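Local atomic coordinates of UPF0230 protein TM1468 (Thermotoga maritima, PDB entry 1VPV), a protein that binds long-chain fatty acids such as palmitate and may take part in lipid transport or fatty acid metabolism. Residues A[64-69]-A[279-284]. Numbering follows the deposited sequence.
Sequences KRIREA and VITTHV. With PLM (palmitic acid), chain D.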
loop_
_atom_site.group_PDB
_atom_site.type_symbol
_atom_site.label_atom_id
_atom_site.label_comp_id
_atom_site.label_asym_id
_atom_site.label_seq_id
_atom_site.Cartn_x
_atom_site.Cartn_y
_atom_site.Cartn_z
ATOM N N LYS A 64 19.351 3.051 -2.323
ATOM C CA LYS A 64 20.624 3.462 -2.797
ATOM C C LYS A 64 20.990 2.620 -4.026
ATOM O O LYS A 64 21.378 3.181 -5.051
ATOM C CB LYS A 64 21.645 3.336 -1.667
ATOM C CG LYS A 64 23.001 3.873 -1.982
ATOM C CD LYS A 64 24.043 3.384 -0.977
ATOM C CE LYS A 64 24.570 1.988 -1.324
ATOM N NZ LYS A 64 25.789 2.010 -2.204
ATOM N N ARG A 65 20.818 1.295 -3.925
ATOM C CA ARG A 65 21.132 0.367 -5.003
ATOM C C ARG A 65 20.246 0.537 -6.238
ATOM O O ARG A 65 20.751 0.445 -7.333
ATOM C CB ARG A 65 21.125 -1.084 -4.520
ATOM C CG ARG A 65 22.388 -1.449 -3.645
ATOM C CD ARG A 65 22.387 -2.881 -3.062
ATOM N NE ARG A 65 21.220 -3.084 -2.198
ATOM C CZ ARG A 65 20.156 -3.826 -2.511
ATOM N NH1 ARG A 65 20.063 -4.453 -3.682
ATOM N NH2 ARG A 65 19.152 -3.921 -1.654
ATOM N N ILE A 66 18.958 0.851 -6.096
ATOM C CA ILE A 66 18.121 1.032 -7.273
ATOM C C ILE A 66 18.367 2.387 -7.968
ATOM O O ILE A 66 18.343 2.445 -9.185
ATOM C CB ILE A 66 16.604 0.761 -7.033
ATOM C CG1 ILE A 66 15.852 0.688 -8.371
ATOM C CG2 ILE A 66 15.956 1.824 -6.170
ATOM C CD1 ILE A 66 14.533 -0.037 -8.277
ATOM N N ARG A 67 18.636 3.455 -7.232
ATOM C CA ARG A 67 19.068 4.712 -7.873
ATOM C C ARG A 67 20.343 4.526 -8.716
ATOM O O ARG A 67 20.509 5.145 -9.751
ATOM C CB ARG A 67 19.305 5.794 -6.806
ATOM C CG ARG A 67 18.005 6.328 -6.173
ATOM C CD ARG A 67 18.248 7.574 -5.307
ATOM N NE ARG A 67 16.984 8.162 -4.842
ATOM C CZ ARG A 67 16.248 9.038 -5.522
ATOM N NH1 ARG A 67 16.595 9.429 -6.731
ATOM N NH2 ARG A 67 15.111 9.497 -5.009
ATOM N N GLU A 68 21.234 3.660 -8.241
ATOM C CA GLU A 68 22.539 3.387 -8.870
ATOM C C GLU A 68 22.549 2.367 -9.996
ATOM O O GLU A 68 23.373 2.444 -10.862
ATOM C CB GLU A 68 23.468 2.776 -7.829
ATOM C CG GLU A 68 24.574 3.635 -7.370
ATOM C CD GLU A 68 25.235 3.028 -6.159
ATOM O OE1 GLU A 68 25.224 1.770 -6.034
ATOM O OE2 GLU A 68 25.728 3.809 -5.318
ATOM N N ALA A 69 21.676 1.374 -9.904
ATOM C CA ALA A 69 21.700 0.163 -10.728
ATOM C C ALA A 69 21.728 0.415 -12.203
ATOM O O ALA A 69 21.140 1.386 -12.671
ATOM C CB ALA A 69 20.481 -0.696 -10.424
ATOM N N VAL A 279 9.355 -3.587 -3.513
ATOM C CA VAL A 279 8.465 -3.956 -4.616
ATOM C C VAL A 279 7.727 -2.734 -5.180
ATOM O O VAL A 279 7.719 -2.497 -6.385
ATOM C CB VAL A 279 7.496 -5.060 -4.178
ATOM C CG1 VAL A 279 6.494 -5.356 -5.257
ATOM C CG2 VAL A 279 8.287 -6.330 -3.864
ATOM N N ILE A 280 7.109 -1.946 -4.329
ATOM C CA ILE A 280 6.413 -0.781 -4.824
ATOM C C ILE A 280 7.396 0.164 -5.562
ATOM O O ILE A 280 7.129 0.633 -6.685
ATOM C CB ILE A 280 5.629 -0.106 -3.692
ATOM C CG1 ILE A 280 4.434 -1.000 -3.294
ATOM C CG2 ILE A 280 5.173 1.276 -4.091
ATOM C CD1 ILE A 280 3.287 -0.999 -4.286
ATOM N N THR A 281 8.549 0.385 -4.955
ATOM C CA THR A 281 9.558 1.252 -5.556
ATOM C C THR A 281 9.983 0.777 -6.928
ATOM O O THR A 281 10.208 1.577 -7.845
ATOM C CB THR A 281 10.804 1.319 -4.668
ATOM O OG1 THR A 281 10.406 1.817 -3.395
ATOM C CG2 THR A 281 11.824 2.273 -5.240
ATOM N N THR A 282 10.135 -0.534 -7.042
ATOM C CA THR A 282 10.615 -1.162 -8.260
ATOM C C THR A 282 9.677 -0.797 -9.385
ATOM O O THR A 282 10.128 -0.509 -10.506
ATOM C CB THR A 282 10.747 -2.688 -8.077
ATOM O OG1 THR A 282 11.931 -2.982 -7.286
ATOM C CG2 THR A 282 10.827 -3.398 -9.442
ATOM N N HIS A 283 8.383 -0.752 -9.067
ATOM C CA HIS A 283 7.352 -0.468 -10.055
ATOM C C HIS A 283 7.134 1.012 -10.280
ATOM O O HIS A 283 6.767 1.377 -11.385
ATOM C CB HIS A 283 6.010 -1.083 -9.652
ATOM C CG HIS A 283 5.936 -2.533 -9.908
ATOM N ND1 HIS A 283 5.398 -3.044 -11.065
ATOM C CD2 HIS A 283 6.360 -3.592 -9.177
ATOM C CE1 HIS A 283 5.501 -4.364 -11.041
ATOM N NE2 HIS A 283 6.053 -4.721 -9.892
ATOM N N VAL A 284 7.305 1.855 -9.256
ATOM C CA VAL A 284 6.936 3.274 -9.423
ATOM C C VAL A 284 8.098 4.150 -9.760
ATOM O O VAL A 284 7.928 5.190 -10.415
ATOM C CB VAL A 284 6.165 3.908 -8.213
ATOM C CG1 VAL A 284 4.786 3.310 -8.096
ATOM C CG2 VAL A 284 6.915 3.757 -6.924
HETATM C C1 PLM D . 4.007 -8.983 -7.604
HETATM O O1 PLM D . 3.138 -9.886 -7.419
HETATM O O2 PLM D . 5.067 -9.203 -8.273
HETATM C C2 PLM D . 3.760 -7.630 -6.978
HETATM C C3 PLM D . 3.270 -6.629 -8.004
HETATM C C4 PLM D . 3.170 -5.245 -7.375
HETATM C C5 PLM D . 2.746 -4.244 -8.445
HETATM C C6 PLM D . 2.631 -2.842 -7.903
HETATM C C7 PLM D . 2.143 -1.849 -8.947
HETATM C C8 PLM D . 2.422 -0.414 -8.512
HETATM C C9 PLM D . 1.462 0.040 -7.434
HETATM C CA PLM D . 1.783 1.434 -6.933
HETATM C CB PLM D . 0.710 1.916 -5.969
HETATM C CC PLM D . 1.176 3.176 -5.245
HETATM C CD PLM D . 0.062 3.801 -4.380
HETATM C CE PLM D . 0.578 4.918 -3.492
HETATM C CF PLM D . -0.538 5.661 -2.774
HETATM C CG PLM D . -0.982 4.958 -1.488
#
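Ile66 is the one residue by which 64-69 reaches 279-284, and it does so with two methyl groups set against Thr281 and Thr282. At its branched CB the side chain divides. CG2 heads for Thr281, where it meets the methyl CG2 at 4.3 Å, a loose methyl-to-methyl contact. CG1, anti to the backbone N (chi1 -168°), bridges to the terminal methyl without coming close to the other segment itself. Because chi2 is also extended (159°), CD1 is carried straight on to Thr282, lying 4.1 Å from both Thr282 OG1 and Thr282 CA; the two side chains cross at about a right angle. The contact is purely van der Waals, for each hydroxyl is hydrogen-bonded to a carbonyl four residues back, Thr281 OG1 to Gly277 O and Thr282 OG1 to Lys278 O. Phe62, one turn earlier in helix 56-68, also packs on both threonines. In the DegV fold the contact joins the two lobes: helix 56-68 belongs to the part built on the N-terminal sheet, whereas 278-284 connects strands 267-275 and 289-295 of the second sheet. Ile66 packs on one flank of the short helix, while side chains from another flank touch palmitate. His283, whose CB points away from 64-69, lays a ring face against the fatty acid, with palmitate C5 over its centre and 3.6 Å above the plane. Val284 CG1 reaches palmitate CA at 3.7 Å, and Ile280 CD1 approaches palmitate C9 at 3.8 Å. Nearer the carboxylate end, Val279 CG1 is 3.9 Å from palmitate C4. His283 NE2 is hydrogen-bonded to OG1 of Thr75, the residue that with Ser108 holds the bound palmitate by hydrogen bonds.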